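Local structure of uncharacterized protein (Staphylococcus aureus, 3P8A) at residues Ile162-Phe167 with Leu209-Met214. The protein is of unknown function but belongs to the glyoxalase-like (VOC) family, whose relatives are often metal-dependent enzymes. Residues are numbered along the deposited sequence; the frame is centred on the assembly and turned at random.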
loop_
_atom_site.group_PDB
_atom_site.type_symbol
_atom_site.label_atom_id
_atom_site.label_comp_id
_atom_site.label_asym_id
_atom_site.label_seq_id
_atom_site.Cartn_x
_atom_site.Cartn_y
_atom_site.Cartn_z
ATOM N N ILE A 162 9.971 -9.415 0.865
ATOM C CA ILE A 162 9.042 -8.295 0.709
ATOM C C ILE A 162 7.926 -8.399 1.702
ATOM O O ILE A 162 7.322 -9.464 1.830
ATOM C CB ILE A 162 8.484 -8.320 -0.768
ATOM C CG1 ILE A 162 9.595 -8.163 -1.796
ATOM C CG2 ILE A 162 7.358 -7.311 -1.001
ATOM C CD1 ILE A 162 10.527 -6.911 -1.582
ATOM N N LYS A 163 7.596 -7.278 2.365
ATOM C CA LYS A 163 6.500 -7.312 3.328
ATOM C C LYS A 163 5.231 -7.623 2.551
ATOM O O LYS A 163 4.966 -6.952 1.543
ATOM C CB LYS A 163 6.346 -5.980 4.082
ATOM C CG LYS A 163 5.400 -6.087 5.272
ATOM C CD LYS A 163 6.118 -6.602 6.486
ATOM C CE LYS A 163 5.246 -6.509 7.708
ATOM N NZ LYS A 163 6.039 -6.892 8.906
ATOM N N PRO A 164 4.474 -8.679 2.950
ATOM C CA PRO A 164 3.273 -9.026 2.192
ATOM C C PRO A 164 2.250 -7.900 2.131
ATOM O O PRO A 164 1.920 -7.315 3.167
ATOM C CB PRO A 164 2.687 -10.224 2.982
ATOM C CG PRO A 164 3.863 -10.825 3.677
ATOM C CD PRO A 164 4.663 -9.608 4.089
ATOM N N PRO A 165 1.680 -7.643 0.939
ATOM C CA PRO A 165 0.552 -6.698 0.851
ATOM C C PRO A 165 -0.567 -7.167 1.792
ATOM O O PRO A 165 -0.688 -8.368 2.071
ATOM C CB PRO A 165 0.096 -6.828 -0.607
ATOM C CG PRO A 165 1.303 -7.283 -1.333
ATOM C CD PRO A 165 1.985 -8.227 -0.386
ATOM N N PHE A 166 -1.353 -6.220 2.308
ATOM C CA PHE A 166 -2.416 -6.520 3.258
ATOM C C PHE A 166 -3.763 -6.107 2.693
ATOM O O PHE A 166 -3.819 -5.503 1.621
ATOM C CB PHE A 166 -2.123 -5.913 4.642
ATOM C CG PHE A 166 -2.050 -4.408 4.672
ATOM C CD1 PHE A 166 -0.879 -3.746 4.327
ATOM C CD2 PHE A 166 -3.140 -3.649 5.088
ATOM C CE1 PHE A 166 -0.810 -2.355 4.370
ATOM C CE2 PHE A 166 -3.062 -2.259 5.144
ATOM C CZ PHE A 166 -1.897 -1.621 4.795
ATOM N N PHE A 167 -4.848 -6.511 3.372
ATOM C CA PHE A 167 -6.202 -6.314 2.869
ATOM C C PHE A 167 -6.976 -5.300 3.676
ATOM O O PHE A 167 -6.790 -5.197 4.882
ATOM C CB PHE A 167 -6.960 -7.665 2.905
ATOM C CG PHE A 167 -6.295 -8.802 2.156
ATOM C CD1 PHE A 167 -6.591 -9.042 0.820
ATOM C CD2 PHE A 167 -5.429 -9.676 2.810
ATOM C CE1 PHE A 167 -5.986 -10.103 0.129
ATOM C CE2 PHE A 167 -4.817 -10.724 2.117
ATOM C CZ PHE A 167 -5.134 -10.953 0.784
ATOM N N LEU A 209 1.292 -15.033 -6.211
ATOM C CA LEU A 209 0.319 -15.793 -7.032
ATOM C C LEU A 209 -0.631 -16.607 -6.140
ATOM O O LEU A 209 -1.837 -16.651 -6.396
ATOM C CB LEU A 209 1.023 -16.734 -8.012
ATOM C CG LEU A 209 1.769 -16.080 -9.160
ATOM C CD1 LEU A 209 2.728 -17.060 -9.797
ATOM C CD2 LEU A 209 0.818 -15.485 -10.179
ATOM N N LYS A 210 -0.082 -17.181 -5.063
ATOM C CA LYS A 210 -0.774 -18.010 -4.093
ATOM C C LYS A 210 -1.761 -17.188 -3.277
ATOM O O LYS A 210 -2.955 -17.507 -3.263
ATOM C CB LYS A 210 0.254 -18.660 -3.169
ATOM C CG LYS A 210 -0.198 -19.965 -2.532
ATOM C CD LYS A 210 0.830 -20.515 -1.543
ATOM C CE LYS A 210 1.982 -21.288 -2.168
ATOM N NZ LYS A 210 1.598 -22.671 -2.542
ATOM N N TRP A 211 -1.272 -16.110 -2.632
ATOM C CA TRP A 211 -2.061 -15.246 -1.763
ATOM C C TRP A 211 -3.078 -14.346 -2.469
ATOM O O TRP A 211 -4.173 -14.143 -1.951
ATOM C CB TRP A 211 -1.139 -14.373 -0.913
ATOM C CG TRP A 211 -0.112 -15.100 -0.092
ATOM C CD1 TRP A 211 -0.231 -16.333 0.480
ATOM C CD2 TRP A 211 1.131 -14.557 0.381
ATOM N NE1 TRP A 211 0.888 -16.618 1.232
ATOM C CE2 TRP A 211 1.738 -15.543 1.190
ATOM C CE3 TRP A 211 1.812 -13.343 0.158
ATOM C CZ2 TRP A 211 2.998 -15.363 1.766
ATOM C CZ3 TRP A 211 3.054 -13.160 0.740
ATOM C CH2 TRP A 211 3.638 -14.158 1.530
ATOM N N PHE A 212 -2.725 -13.791 -3.619
ATOM C CA PHE A 212 -3.614 -12.819 -4.275
ATOM C C PHE A 212 -4.331 -13.271 -5.513
ATOM O O PHE A 212 -5.003 -12.455 -6.155
ATOM C CB PHE A 212 -2.886 -11.470 -4.463
ATOM C CG PHE A 212 -2.077 -11.060 -3.253
ATOM C CD1 PHE A 212 -2.699 -10.824 -2.024
ATOM C CD2 PHE A 212 -0.696 -10.947 -3.327
ATOM C CE1 PHE A 212 -1.952 -10.484 -0.896
ATOM C CE2 PHE A 212 0.056 -10.615 -2.196
ATOM C CZ PHE A 212 -0.577 -10.382 -0.987
ATOM N N ASP A 213 -4.162 -14.567 -5.886
ATOM C CA ASP A 213 -4.810 -15.161 -7.051
ATOM C C ASP A 213 -4.532 -14.332 -8.318
ATOM O O ASP A 213 -5.428 -14.062 -9.122
ATOM C CB ASP A 213 -6.333 -15.302 -6.781
ATOM C CG ASP A 213 -6.868 -16.669 -7.115
ATOM O OD1 ASP A 213 -7.235 -17.413 -6.170
ATOM O OD2 ASP A 213 -6.893 -17.015 -8.317
HETATM N N MSE A 214 -3.285 -13.876 -8.454
HETATM C CA MSE A 214 -2.874 -13.028 -9.558
HETATM C C MSE A 214 -2.590 -13.829 -10.830
HETATM O O MSE A 214 -2.431 -15.045 -10.765
HETATM C CB MSE A 214 -1.630 -12.217 -9.143
HETATM C CG MSE A 214 -1.946 -11.037 -8.239
HETATM SE SE MSE A 214 -0.300 -10.126 -7.692
HETATM C CE MSE A 214 -0.974 -8.815 -6.375
#
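F212 sets CZ and CE2 obliquely against the pyrrolidine of P165, with CZ 3.4 Å from P165 CD and 3.6 Å from P165 CB; the ring carbons CB, CG and CD of the proline all lie near these two atoms. Along a second side of the same phenyl, CE1 of F212 is 3.6 Å from CZ of F167. The F167 atoms come in at the edge of the F212 ring, yet the planes meet at 56° with centroids 5.7 Å apart, an oblique aromatic pair. F212 CG lies anti to its own carbonyl carbon (chi1 -43°), which points the phenyl at P165 and F167, while W211 CB sits over the centre of one face, 3.8 Å above the ring plane. The W211 indole meets P164 through CZ3 and CH2, at a slant to the ring plane, CZ3 standing 3.7 Å from P164 CB. W211 O, near the plane of the F167 ring at its edge, is buried with no polar partner in the model. W208 of helix 201-212 packs edge-to-face with F212 and also touches P165. Through L112 and I154, F212 reaches strands 106-113 and 147-155, so the end of this helix packs on the eight-stranded sheet beside strand 166-170.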